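N-alpha-acetyltransferase (Sulfolobus solfataricus P2, PDB 4R3L) transfers an acetyl group from acetyl-CoA to the alpha-amino group of protein N-termini, with a preference for N-terminal serine. Local coordinates at residues V55-D59 / N60-G64. Numbering follows the deposited sequence.
Sequences VAIVD and NSVVG
A tight beta hairpin of the GNAT sheet joins strand 54-58 to strand 61-72, and a type I' turn from V58 to S61 closes it. V58 and S61 form the hydrogen-bonded pair next to the turn. V58 N reaches S61 O at 2.9 Å, in the plane of the S61 carbonyl. S61 N returns to V58 O at 2.9 Å, but from above the plane of the V58 carbonyl. A beta bulge then shifts the register between A56 and I57. Here V63 N binds A56 O at 2.8 Å, nearly straight, and A56 N binds G64 O at 3.0 Å. On the face that carries I57 and V62, the end of I57 turns back to the partner strand, and I57 CD1 meets V62 CG2 at 3.6 Å. The V55 and V62 side chains cross at about a right angle, CG1 against CG1, with V62 CG1 anti to its own N (chi1 176°). With an alanine in place of I57, V62 CG2 is likely to lose its closest apolar partner across the hairpin. V63 sits at the bulge, and its CG2 packs on V58 CG2 at 3.9 Å and also on A56 CB. I103 of helix 103-119, an acetyl-CoA-binding residue, touches A56 and V63. V55 and V62 pack on helix 22-32, while strand 13-16 pairs with the outer edge of strand 54-58.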
ATOM      1  N   VAL A  55      -2.585   8.170   6.861  1.00 15.69           N
ATOM      2  CA  VAL A  55      -3.882   7.728   7.352  1.00 14.50           C
ATOM      3  C   VAL A  55      -4.974   8.653   6.827  1.00 17.32           C
ATOM      4  O   VAL A  55      -4.710   9.807   6.515  1.00 18.80           O
ATOM      5  CB  VAL A  55      -3.948   7.702   8.889  1.00 17.34           C
ATOM      6  CG1 VAL A  55      -3.106   6.527   9.468  1.00 16.20           C
ATOM      7  CG2 VAL A  55      -3.519   9.051   9.468  1.00 18.86           C
ATOM      8  N   ALA A  56      -6.183   8.109   6.716  1.00 17.24           N
ATOM      9  CA  ALA A  56      -7.389   8.864   6.389  1.00 19.39           C
ATOM     10  C   ALA A  56      -8.176   9.031   7.664  1.00 22.68           C
ATOM     11  O   ALA A  56      -8.353   8.063   8.416  1.00 21.14           O
ATOM     12  CB  ALA A  56      -8.226   8.148   5.353  1.00 20.65           C
ATOM     13  N   ILE A  57      -8.641  10.249   7.908  1.00 21.64           N
ATOM     14  CA  ILE A  57      -9.306  10.587   9.155  1.00 25.47           C
ATOM     15  C   ILE A  57     -10.740  11.037   8.913  1.00 27.96           C
ATOM     16  O   ILE A  57     -10.984  11.861   8.037  1.00 23.15           O
ATOM     17  CB  ILE A  57      -8.564  11.716   9.889  1.00 26.24           C
ATOM     18  CG1 ILE A  57      -7.106  11.333  10.138  1.00 24.64           C
ATOM     19  CG2 ILE A  57      -9.298  12.091  11.195  1.00 29.70           C
ATOM     20  CD1 ILE A  57      -6.952  10.170  11.072  1.00 27.69           C
ATOM     21  N   VAL A  58     -11.680  10.483   9.674  1.00 26.19           N
ATOM     22  CA  VAL A  58     -13.027  11.040   9.753  1.00 28.03           C
ATOM     23  C   VAL A  58     -13.360  11.354  11.208  1.00 35.11           C
ATOM     24  O   VAL A  58     -13.309  10.464  12.059  1.00 34.77           O
ATOM     25  CB  VAL A  58     -14.083  10.092   9.194  1.00 31.24           C
ATOM     26  CG1 VAL A  58     -15.471  10.656   9.444  1.00 34.15           C
ATOM     27  CG2 VAL A  58     -13.871   9.876   7.700  1.00 29.34           C
ATOM     28  N   ASP A  59     -13.699  12.614  11.480  1.00 37.30           N
ATOM     29  CA  ASP A  59     -13.981  13.092  12.841  1.00 45.28           C
ATOM     30  C   ASP A  59     -13.075  12.459  13.906  1.00 45.22           C
ATOM     31  O   ASP A  59     -13.531  11.691  14.759  1.00 46.10           O
ATOM     32  CB  ASP A  59     -15.452  12.852  13.186  1.00 48.68           C
ATOM     33  CG  ASP A  59     -16.322  14.074  12.919  1.00 59.32           C
ATOM     34  OD1 ASP A  59     -15.833  15.212  13.105  1.00 64.28           O
ATOM     35  OD2 ASP A  59     -17.497  13.900  12.523  1.00 68.20           O
ATOM     36  N   ASN A  60     -11.785  12.766  13.806  1.00 41.41           N
ATOM     37  CA  ASN A  60     -10.769  12.314  14.759  1.00 48.41           C
ATOM     38  C   ASN A  60     -10.529  10.796  14.809  1.00 44.70           C
ATOM     39  O   ASN A  60      -9.738  10.330  15.626  1.00 51.31           O
ATOM     40  CB  ASN A  60     -11.110  12.810  16.172  1.00 49.56           C
ATOM     41  CG  ASN A  60     -11.511  14.271  16.199  1.00 60.61           C
ATOM     42  OD1 ASN A  60     -11.526  14.944  15.167  1.00 63.34           O
ATOM     43  ND2 ASN A  60     -11.849  14.770  17.384  1.00 67.81           N
ATOM     44  N   SER A  61     -11.200  10.024  13.958  1.00 35.13           N
ATOM     45  CA  SER A  61     -10.944   8.578  13.894  1.00 33.66           C
ATOM     46  C   SER A  61     -10.185   8.184  12.624  1.00 29.27           C
ATOM     47  O   SER A  61     -10.436   8.725  11.558  1.00 25.44           O
ATOM     48  CB  SER A  61     -12.256   7.786  13.961  1.00 36.37           C
ATOM     49  OG  SER A  61     -12.828   7.837  15.255  1.00 47.03           O
ATOM     50  N   VAL A  62      -9.260   7.234  12.739  1.00 29.64           N
ATOM     51  CA  VAL A  62      -8.607   6.678  11.550  1.00 22.71           C
ATOM     52  C   VAL A  62      -9.564   5.716  10.865  1.00 25.01           C
ATOM     53  O   VAL A  62     -10.079   4.801  11.503  1.00 25.71           O
ATOM     54  CB  VAL A  62      -7.296   5.946  11.910  1.00 22.56           C
ATOM     55  CG1 VAL A  62      -6.687   5.288  10.687  1.00 22.13           C
ATOM     56  CG2 VAL A  62      -6.301   6.909  12.557  1.00 23.88           C
ATOM     57  N   VAL A  63      -9.823   5.918   9.574  1.00 22.45           N
ATOM     58  CA  VAL A  63     -10.715   5.025   8.847  1.00 21.38           C
ATOM     59  C   VAL A  63     -10.018   4.294   7.699  1.00 21.71           C
ATOM     60  O   VAL A  63     -10.619   3.451   7.034  1.00 23.43           O
ATOM     61  CB  VAL A  63     -11.928   5.782   8.278  1.00 21.95           C
ATOM     62  CG1 VAL A  63     -12.749   6.368   9.414  1.00 29.38           C
ATOM     63  CG2 VAL A  63     -11.467   6.876   7.296  1.00 22.12           C
ATOM     64  N   GLY A  64      -8.748   4.605   7.468  1.00 23.02           N
ATOM     65  CA  GLY A  64      -8.005   3.948   6.409  1.00 17.96           C
ATOM     66  C   GLY A  64      -6.536   4.255   6.532  1.00 19.03           C
ATOM     67  O   GLY A  64      -6.167   5.192   7.236  1.00 16.67           O
TER